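Local coordinates for putative uncharacterized protein (Mycobacterium smegmatis, PDB 3UID), which is probably a type II toxin related in structure to Rv2035 of Mycobacterium tuberculosis, with the SRPBCC fold of the AHA1 family, at residues V52-D55 with R61-Y64. Numbering follows the deposited sequence.
Sequences VDHD and RVTY
T63 turns its hydroxyl onto the backbone of the opposing strand: T63 OG1 accepts a hydrogen bond from D53 N at 2.9 Å (154° at the hydrogen). A chi1 of 62° swings the hydroxyl to the side of the partner strand; a branched, strand-favouring residue with a polar arm suits this position. The side chains of D53 and T63 run abreast, with D53 CB 3.4 Å from T63 OG1, while V52 slants across and brings V52 CB equally close to that oxygen. T63 O takes V52 N at 2.8 Å and T63 N gives to D53 O at 2.9 Å, so V52 and D53 together face one residue. This is a classic beta bulge, in the hairpin of strands 50-54 and 61-67 at one edge of the antiparallel sheet; the hydroxyl serves the extra amide that the bulge introduces. Past it, H54 and V62 form a non-hydrogen-bonded antiparallel pair on the face opposite D53 and T63. H54 CD2 lies obliquely 3.9 Å from V62 CG2, while NE2 is hydrogen-bonded to Y32 O, so histidine serves an apolar and a polar neighbour. Toward the turn, D55 N donates a noticeably bent bond (131°) to R61 O at 3.0 Å, and a water links D55 OD2 to R61 N.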
ATOM      1  N   VAL A  52       7.085 -11.075  -3.751  1.00  8.37           N
ATOM      2  CA  VAL A  52       8.046 -11.859  -4.517  1.00 10.59           C
ATOM      3  C   VAL A  52       9.447 -11.281  -4.358  1.00 12.00           C
ATOM      4  O   VAL A  52      10.280 -11.850  -3.638  1.00 14.87           O
ATOM      5  CB  VAL A  52       7.599 -11.983  -5.990  1.00 10.87           C
ATOM      6  CG1 VAL A  52       8.620 -12.780  -6.802  1.00 12.49           C
ATOM      7  CG2 VAL A  52       6.230 -12.682  -6.054  1.00 11.20           C
ATOM      8  N   ASP A  53       9.709 -10.145  -5.001  1.00 10.44           N
ATOM      9  CA  ASP A  53      10.976  -9.454  -4.807  1.00  8.97           C
ATOM     10  C   ASP A  53      10.720  -8.255  -3.919  1.00  8.62           C
ATOM     11  O   ASP A  53       9.639  -7.673  -3.954  1.00  9.40           O
ATOM     12  CB  ASP A  53      11.562  -8.981  -6.143  1.00  9.68           C
ATOM     13  CG  ASP A  53      11.915 -10.125  -7.063  1.00 18.25           C
ATOM     14  OD1 ASP A  53      12.321 -11.193  -6.563  1.00 20.26           O
ATOM     15  OD2 ASP A  53      11.781  -9.943  -8.287  1.00 35.78           O
ATOM     16  N   HIS A  54      11.714  -7.886  -3.121  1.00  9.23           N
ATOM     17  CA  HIS A  54      11.560  -6.761  -2.207  1.00  7.67           C
ATOM     18  C   HIS A  54      12.936  -6.172  -1.871  1.00 11.92           C
ATOM     19  O   HIS A  54      13.794  -6.842  -1.298  1.00 14.44           O
ATOM     20  CB  HIS A  54      10.851  -7.249  -0.943  1.00  8.26           C
ATOM     21  CG  HIS A  54      10.631  -6.187   0.093  1.00  9.51           C
ATOM     22  ND1 HIS A  54      11.645  -5.710   0.897  1.00 10.59           N
ATOM     23  CD2 HIS A  54       9.506  -5.536   0.479  1.00 11.35           C
ATOM     24  CE1 HIS A  54      11.158  -4.802   1.724  1.00 13.88           C
ATOM     25  NE2 HIS A  54       9.864  -4.675   1.489  1.00 11.32           N
ATOM     26  N   ASP A  55      13.133  -4.917  -2.252  1.00 12.18           N
ATOM     27  CA  ASP A  55      14.371  -4.205  -1.989  1.00 11.44           C
ATOM     28  C   ASP A  55      13.970  -2.768  -1.669  1.00 11.47           C
ATOM     29  O   ASP A  55      13.782  -1.966  -2.581  1.00 15.37           O
ATOM     30  CB  ASP A  55      15.228  -4.267  -3.248  1.00 13.24           C
ATOM     31  CG  ASP A  55      16.579  -3.593  -3.093  1.00 22.07           C
ATOM     32  OD1 ASP A  55      16.943  -3.161  -1.975  1.00 23.46           O
ATOM     33  OD2 ASP A  55      17.281  -3.517  -4.120  1.00 27.19           O
ATOM     34  N   ARG A  61      13.121  -2.490  -6.235  1.00 13.36           N
ATOM     35  CA  ARG A  61      11.786  -2.884  -6.661  1.00 10.51           C
ATOM     36  C   ARG A  61      11.114  -3.748  -5.611  1.00 10.82           C
ATOM     37  O   ARG A  61      11.771  -4.510  -4.888  1.00 14.10           O
ATOM     38  CB  ARG A  61      11.847  -3.661  -7.975  1.00 17.67           C
ATOM     39  CG  ARG A  61      12.107  -2.813  -9.173  1.00 25.71           C
ATOM     40  CD  ARG A  61      11.797  -3.576 -10.445  1.00 32.99           C
ATOM     41  NE  ARG A  61      12.080  -2.757 -11.618  1.00 30.83           N
ATOM     42  CZ  ARG A  61      11.186  -2.432 -12.546  1.00 24.82           C
ATOM     43  NH1 ARG A  61       9.935  -2.876 -12.459  1.00 23.06           N
ATOM     44  NH2 ARG A  61      11.557  -1.680 -13.575  1.00 23.87           N
ATOM     45  N   VAL A  62       9.795  -3.624  -5.528  1.00  8.99           N
ATOM     46  CA  VAL A  62       8.970  -4.591  -4.814  1.00 11.18           C
ATOM     47  C   VAL A  62       7.989  -5.160  -5.821  1.00 12.86           C
ATOM     48  O   VAL A  62       7.312  -4.409  -6.525  1.00 11.53           O
ATOM     49  CB  VAL A  62       8.188  -3.961  -3.660  1.00 11.24           C
ATOM     50  CG1 VAL A  62       7.325  -5.018  -2.953  1.00 12.74           C
ATOM     51  CG2 VAL A  62       9.139  -3.284  -2.676  1.00 11.04           C
ATOM     52  N   THR A  63       7.906  -6.479  -5.897  1.00  8.58           N
ATOM     53  CA  THR A  63       6.943  -7.118  -6.804  1.00 10.90           C
ATOM     54  C   THR A  63       6.015  -8.022  -6.016  1.00 11.22           C
ATOM     55  O   THR A  63       6.434  -8.658  -5.060  1.00  9.41           O
ATOM     56  CB  THR A  63       7.629  -7.905  -7.924  1.00 10.76           C
ATOM     57  OG1 THR A  63       8.425  -8.970  -7.367  1.00 11.47           O
ATOM     58  CG2 THR A  63       8.524  -6.973  -8.729  1.00 11.05           C
ATOM     59  N   TYR A  64       4.745  -8.069  -6.391  1.00  7.16           N
ATOM     60  CA  TYR A  64       3.767  -8.747  -5.539  1.00 10.88           C
ATOM     61  C   TYR A  64       2.574  -9.318  -6.297  1.00 14.59           C
ATOM     62  O   TYR A  64       2.212  -8.845  -7.389  1.00 11.88           O
ATOM     63  CB  TYR A  64       3.239  -7.774  -4.477  1.00 13.17           C
ATOM     64  CG  TYR A  64       2.628  -6.523  -5.063  1.00  9.95           C
ATOM     65  CD1 TYR A  64       3.363  -5.345  -5.140  1.00 11.50           C
ATOM     66  CD2 TYR A  64       1.335  -6.529  -5.578  1.00 17.45           C
ATOM     67  CE1 TYR A  64       2.816  -4.193  -5.689  1.00 16.00           C
ATOM     68  CE2 TYR A  64       0.784  -5.382  -6.136  1.00 16.41           C
ATOM     69  CZ  TYR A  64       1.533  -4.219  -6.178  1.00 17.64           C
ATOM     70  OH  TYR A  64       0.998  -3.078  -6.735  1.00 24.96           O
TER
HETATM   71  O   HOH W   1      15.691  -4.307  -6.584  1.00 25.17           O